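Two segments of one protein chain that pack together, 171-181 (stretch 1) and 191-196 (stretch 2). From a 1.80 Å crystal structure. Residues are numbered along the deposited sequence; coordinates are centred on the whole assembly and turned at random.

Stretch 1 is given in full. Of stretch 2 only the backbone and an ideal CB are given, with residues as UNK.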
ATOM      1  N   GLN A 171      -0.581  22.302 -17.499  1.00 19.96           N
ATOM      2  CA  GLN A 171      -1.616  22.596 -16.515  1.00 18.27           C
ATOM      3  C   GLN A 171      -1.455  21.712 -15.288  1.00 19.73           C
ATOM      4  O   GLN A 171      -1.619  22.174 -14.154  1.00 19.52           O
ATOM      5  CB  GLN A 171      -3.001  22.417 -17.137  1.00 22.81           C
ATOM      6  CG  GLN A 171      -3.334  23.460 -18.206  1.00 19.91           C
ATOM      7  CD  GLN A 171      -4.686  23.229 -18.852  1.00 23.92           C
ATOM      8  OE1 GLN A 171      -4.980  22.141 -19.346  1.00 21.47           O
ATOM      9  NE2 GLN A 171      -5.525  24.260 -18.842  1.00 29.86           N
ATOM     10  N   PHE A 172      -1.117  20.439 -15.500  1.00 17.97           N
ATOM     11  CA  PHE A 172      -0.853  19.541 -14.377  1.00 18.11           C
ATOM     12  C   PHE A 172       0.344  20.018 -13.564  1.00 17.98           C
ATOM     13  O   PHE A 172       0.296  20.030 -12.329  1.00 18.47           O
ATOM     14  CB  PHE A 172      -0.638  18.112 -14.884  1.00 16.91           C
ATOM     15  CG  PHE A 172      -0.500  17.088 -13.785  1.00 17.34           C
ATOM     16  CD1 PHE A 172       0.722  16.886 -13.154  1.00 17.65           C
ATOM     17  CD2 PHE A 172      -1.587  16.323 -13.392  1.00 17.64           C
ATOM     18  CE1 PHE A 172       0.855  15.950 -12.133  1.00 19.44           C
ATOM     19  CE2 PHE A 172      -1.459  15.375 -12.376  1.00 14.60           C
ATOM     20  CZ  PHE A 172      -0.239  15.198 -11.744  1.00 15.16           C
ATOM     21  N   TYR A 173       1.427  20.425 -14.238  1.00 18.94           N
ATOM     22  CA  TYR A 173       2.621  20.867 -13.516  1.00 18.47           C
ATOM     23  C   TYR A 173       2.337  22.111 -12.679  1.00 20.32           C
ATOM     24  O   TYR A 173       2.797  22.221 -11.537  1.00 19.83           O
ATOM     25  CB  TYR A 173       3.772  21.165 -14.485  1.00 18.14           C
ATOM     26  CG  TYR A 173       4.134  20.080 -15.480  1.00 18.75           C
ATOM     27  CD1 TYR A 173       3.884  18.735 -15.221  1.00 20.47           C
ATOM     28  CD2 TYR A 173       4.749  20.410 -16.684  1.00 22.61           C
ATOM     29  CE1 TYR A 173       4.233  17.746 -16.149  1.00 21.11           C
ATOM     30  CE2 TYR A 173       5.089  19.439 -17.616  1.00 19.64           C
ATOM     31  CZ  TYR A 173       4.835  18.114 -17.352  1.00 22.55           C
ATOM     32  OH  TYR A 173       5.191  17.162 -18.292  1.00 21.37           O
ATOM     33  N   GLU A 174       1.611  23.080 -13.242  1.00 18.42           N
ATOM     34  CA  GLU A 174       1.363  24.304 -12.494  1.00 22.20           C
ATOM     35  C   GLU A 174       0.481  24.024 -11.287  1.00 18.98           C
ATOM     36  O   GLU A 174       0.664  24.624 -10.220  1.00 21.05           O
ATOM     37  CB  GLU A 174       0.744  25.366 -13.406  1.00 24.92           C
ATOM     38  CG  GLU A 174       1.705  25.896 -14.459  1.00 30.39           C
ATOM     39  CD  GLU A 174       2.912  26.614 -13.856  1.00 42.49           C
ATOM     40  OE1 GLU A 174       4.064  26.279 -14.223  1.00 38.15           O
ATOM     41  OE2 GLU A 174       2.708  27.527 -13.021  1.00 47.99           O
HETATM   42  N   MSE A 175      -0.460  23.098 -11.432  1.00 19.51           N
HETATM   43  CA  MSE A 175      -1.302  22.670 -10.328  1.00 17.38           C
HETATM   44  C   MSE A 175      -0.469  21.978  -9.250  1.00 15.55           C
HETATM   45  O   MSE A 175      -0.677  22.199  -8.056  1.00 16.04           O
HETATM   46  CB  MSE A 175      -2.399  21.744 -10.831  1.00 19.98           C
HETATM   47  CG  MSE A 175      -3.535  22.451 -11.514  1.00 18.67           C
HETATM   48 SE   MSE A 175      -4.847  21.237 -12.241  0.74 20.25          SE
HETATM   49  CE  MSE A 175      -5.745  20.652 -10.583  1.00 15.32           C
ATOM     50  N   TYR A 176       0.491  21.149  -9.674  1.00 19.10           N
ATOM     51  CA  TYR A 176       1.391  20.533  -8.707  1.00 16.91           C
ATOM     52  C   TYR A 176       2.164  21.595  -7.937  1.00 20.16           C
ATOM     53  O   TYR A 176       2.264  21.537  -6.707  1.00 16.74           O
ATOM     54  CB  TYR A 176       2.367  19.569  -9.387  1.00 14.85           C
ATOM     55  CG  TYR A 176       3.301  18.991  -8.352  1.00 19.90           C
ATOM     56  CD1 TYR A 176       2.834  18.055  -7.432  1.00 22.30           C
ATOM     57  CD2 TYR A 176       4.618  19.414  -8.246  1.00 17.76           C
ATOM     58  CE1 TYR A 176       3.659  17.542  -6.451  1.00 19.59           C
ATOM     59  CE2 TYR A 176       5.454  18.905  -7.269  1.00 17.72           C
ATOM     60  CZ  TYR A 176       4.961  17.965  -6.369  1.00 14.17           C
ATOM     61  OH  TYR A 176       5.756  17.448  -5.389  1.00 18.60           O
ATOM     62  N   ALA A 177       2.714  22.585  -8.648  1.00 19.73           N
ATOM     63  CA  ALA A 177       3.507  23.604  -7.972  1.00 17.09           C
ATOM     64  C   ALA A 177       2.656  24.404  -6.996  1.00 18.00           C
ATOM     65  O   ALA A 177       3.118  24.755  -5.905  1.00 22.04           O
ATOM     66  CB  ALA A 177       4.171  24.529  -8.996  1.00 18.04           C
ATOM     67  N   ALA A 178       1.409  24.702  -7.372  1.00 18.55           N
ATOM     68  CA  ALA A 178       0.514  25.410  -6.464  1.00 19.65           C
ATOM     69  C   ALA A 178       0.261  24.596  -5.202  1.00 19.23           C
ATOM     70  O   ALA A 178       0.300  25.132  -4.086  1.00 19.29           O
ATOM     71  CB  ALA A 178      -0.805  25.735  -7.167  1.00 19.42           C
ATOM     72  N   ALA A 179       0.004  23.296  -5.361  1.00 19.76           N
ATOM     73  CA  ALA A 179      -0.226  22.439  -4.200  1.00 17.37           C
ATOM     74  C   ALA A 179       1.019  22.340  -3.329  1.00 17.33           C
ATOM     75  O   ALA A 179       0.931  22.423  -2.099  1.00 17.61           O
ATOM     76  CB  ALA A 179      -0.679  21.055  -4.662  1.00 18.09           C
ATOM     77  N   ALA A 180       2.191  22.165  -3.947  1.00 17.69           N
ATOM     78  CA  ALA A 180       3.429  22.066  -3.180  1.00 18.40           C
ATOM     79  C   ALA A 180       3.713  23.353  -2.412  1.00 22.46           C
ATOM     80  O   ALA A 180       4.100  23.317  -1.235  1.00 21.40           O
ATOM     81  CB  ALA A 180       4.595  21.723  -4.109  1.00 21.60           C
ATOM     82  N   ARG A 181       3.552  24.506  -3.074  1.00 22.57           N
ATOM     83  CA  ARG A 181       3.685  25.787  -2.384  1.00 22.13           C
ATOM     84  C   ARG A 181       2.744  25.874  -1.187  1.00 20.03           C
ATOM     85  O   ARG A 181       3.144  26.324  -0.107  1.00 22.24           O
ATOM     86  CB  ARG A 181       3.407  26.942  -3.352  1.00 23.05           C
ATOM     87  CG  ARG A 181       4.612  27.341  -4.198  1.00 30.11           C
ATOM     88  CD  ARG A 181       4.412  28.705  -4.853  1.00 28.52           C
ATOM     89  NE  ARG A 181       3.141  28.775  -5.568  1.00 27.99           N
ATOM     90  CZ  ARG A 181       2.979  28.403  -6.833  1.00 25.79           C
ATOM     91  NH1 ARG A 181       4.012  27.949  -7.535  1.00 25.13           N
ATOM     92  NH2 ARG A 181       1.786  28.492  -7.402  1.00 23.45           N
ATOM     93  N   UNK A 191       5.347  16.398   3.909  1.00 20.25           N
ATOM     94  CA  UNK A 191       5.878  15.804   2.691  1.00 21.61           C
ATOM     95  C   UNK A 191       4.861  15.988   1.576  1.00 21.96           C
ATOM     96  O   UNK A 191       3.666  15.735   1.773  1.00 18.88           O
ATOM     97  CB  UNK A 191       6.208  14.324   2.894  1.00 21.61           C
ATOM     98  N   UNK A 192       5.331  16.454   0.417  1.00 14.45           N
ATOM     99  CA  UNK A 192       4.483  16.616  -0.753  1.00 14.48           C
ATOM    100  C   UNK A 192       5.133  15.872  -1.910  1.00 15.09           C
ATOM    101  O   UNK A 192       6.363  15.801  -2.016  1.00 15.52           O
ATOM    102  CB  UNK A 192       4.271  18.093  -1.091  1.00 14.48           C
ATOM    103  N   UNK A 193       4.302  15.292  -2.765  1.00 15.97           N
ATOM    104  CA  UNK A 193       4.821  14.543  -3.888  1.00 16.35           C
ATOM    105  C   UNK A 193       3.718  14.155  -4.849  1.00 14.00           C
ATOM    106  O   UNK A 193       2.577  14.596  -4.730  1.00 15.39           O
ATOM    107  CB  UNK A 193       5.559  13.295  -3.400  1.00 16.35           C
ATOM    108  N   UNK A 194       4.087  13.327  -5.818  1.00 15.07           N
ATOM    109  CA  UNK A 194       3.214  12.969  -6.913  1.00 12.64           C
ATOM    110  C   UNK A 194       4.045  12.266  -7.961  1.00 12.53           C
ATOM    111  O   UNK A 194       5.200  11.924  -7.709  1.00 12.55           O
ATOM    112  CB  UNK A 194       2.507  14.195  -7.493  1.00 12.64           C
ATOM    113  N   UNK A 195       3.498  12.056  -9.164  1.00 15.45           N
ATOM    114  CA  UNK A 195       2.160  12.398  -9.644  1.00 13.48           C
ATOM    115  C   UNK A 195       1.258  11.183  -9.709  1.00 13.01           C
ATOM    116  O   UNK A 195       0.202  11.253 -10.325  1.00 14.98           O
ATOM    117  CB  UNK A 195       2.241  13.055 -11.024  1.00 13.48           C
ATOM    118  N   UNK A 196       1.700  10.075  -9.110  1.00 14.46           N
ATOM    119  CA  UNK A 196       1.012   8.789  -9.184  1.00 16.52           C
ATOM    120  C   UNK A 196       1.029   8.261 -10.613  1.00 15.34           C
ATOM    121  O   UNK A 196      -0.020   8.074 -11.235  1.00 14.92           O
ATOM    122  CB  UNK A 196      -0.427   8.917  -8.681  1.00 16.52           C
TER

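A strand runs nearly antiparallel to a helix here, 166° between their directions and 8.7 Å apart at closest approach. The helix presents F172, Y176 and A180, one per turn, and no hydrogen bond crosses the interface, so the contact rests on packing.

Position 191 asks for little. Its ideal CB has nothing of stretch 1 within 5.5 Å, and phi/psi of -96/132 is ordinary for a strand. Almost any residue would serve as far as the helix is concerned. The deposited residue is K191, whose side chain does not reach the helix.

Position 192 is different. Its CA-to-CB bond points toward the helix, and the ideal CB lies 4.6 Å from both A180 CA and Y176 OH. The CA atoms of 192 and A180 are 6.1 Å apart, and the A180 side chain is a single methyl. What stretch 1 offers is that methyl and the end of a tyrosine, so a modest, mainly apolar side chain fits: valine or isoleucine, with alanine leaving the space emptier and threonine possible. A beta-branched residue also suits the extended backbone at -126/145. The deposited residue is V192, in the p rotamer. Its CG1 sits 4.0 Å from A180 CB and also 4.0 Å from Y176 OH, while its CG2 lies 4.5 Å from Y176 CE1, so the two methyls span the space between alanine and tyrosine.

At position 193 the CA-to-CB direction is away from the helix, yet the backbone itself is close: Y176 OH comes within 3.4 Å of the CA at 193. The phi/psi pair, -171/-172, is very extended and is most comfortable for glycine. An ideal CB would stand 4.6 Å from Y176 OH, so stretch 1 does not by itself forbid a side chain; the backbone makes the stronger argument. The deposited residue is G193, with the tyrosine hydroxyl against its CA and its carbonyl O at the edge of the Y176 ring, near the ring plane.

Position 194 would point a CB toward the helix, 3.7 Å from Y176 CE1 and 5.2 Å from F172 CZ. An alanine methyl could just be accommodated, with little room on the tyrosine side for more. Phi/psi of 168/-168 again favours glycine. G194 is deposited, and its N lies 4.3 Å from Y176 CE1.

Position 195 follows a cis peptide bond, which strongly suggests proline, and phi of -104 is somewhat wide for that residue but possible. The ideal CB points toward the helix and is tight, 3.4 Å from F172 CZ, so a compact apolar group is wanted. P195 is deposited, with a C-gamma endo pucker; its real CB is 3.6 Å from F172 CZ, an apolar contact with the tip of the ring.

Position 196 points sideways, with nothing of stretch 1 within 5.5 Å of the ideal CB. Its left-handed angles, 66/63, would suit glycine, asparagine or aspartate. C196 is deposited, in the t rotamer, and does not touch the helix.

Stretch 2 (191-196) KVGGPC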
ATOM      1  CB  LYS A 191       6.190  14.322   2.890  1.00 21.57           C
ATOM      2  CG  LYS A 191       7.156  14.033   4.032  1.00 22.63           C
ATOM      3  CD  LYS A 191       8.415  14.877   3.931  1.00 26.89           C
ATOM      4  CE  LYS A 191       9.377  14.555   5.068  1.00 32.71           C
ATOM      5  NZ  LYS A 191      10.342  15.661   5.315  1.00 36.63           N
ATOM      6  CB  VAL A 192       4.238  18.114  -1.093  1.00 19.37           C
ATOM      7  CG1 VAL A 192       5.524  18.801  -1.609  1.00 17.62           C
ATOM      8  CG2 VAL A 192       3.063  18.276  -2.079  1.00 14.83           C
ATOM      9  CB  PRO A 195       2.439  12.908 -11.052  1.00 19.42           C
ATOM     10  CG  PRO A 195       3.516  11.941 -11.513  1.00 16.73           C
ATOM     11  CD  PRO A 195       4.362  11.637 -10.284  1.00 18.28           C
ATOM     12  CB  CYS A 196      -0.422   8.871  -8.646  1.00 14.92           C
ATOM     13  SG  CYS A 196      -1.190   7.228  -8.457  1.00 16.65           S
TER
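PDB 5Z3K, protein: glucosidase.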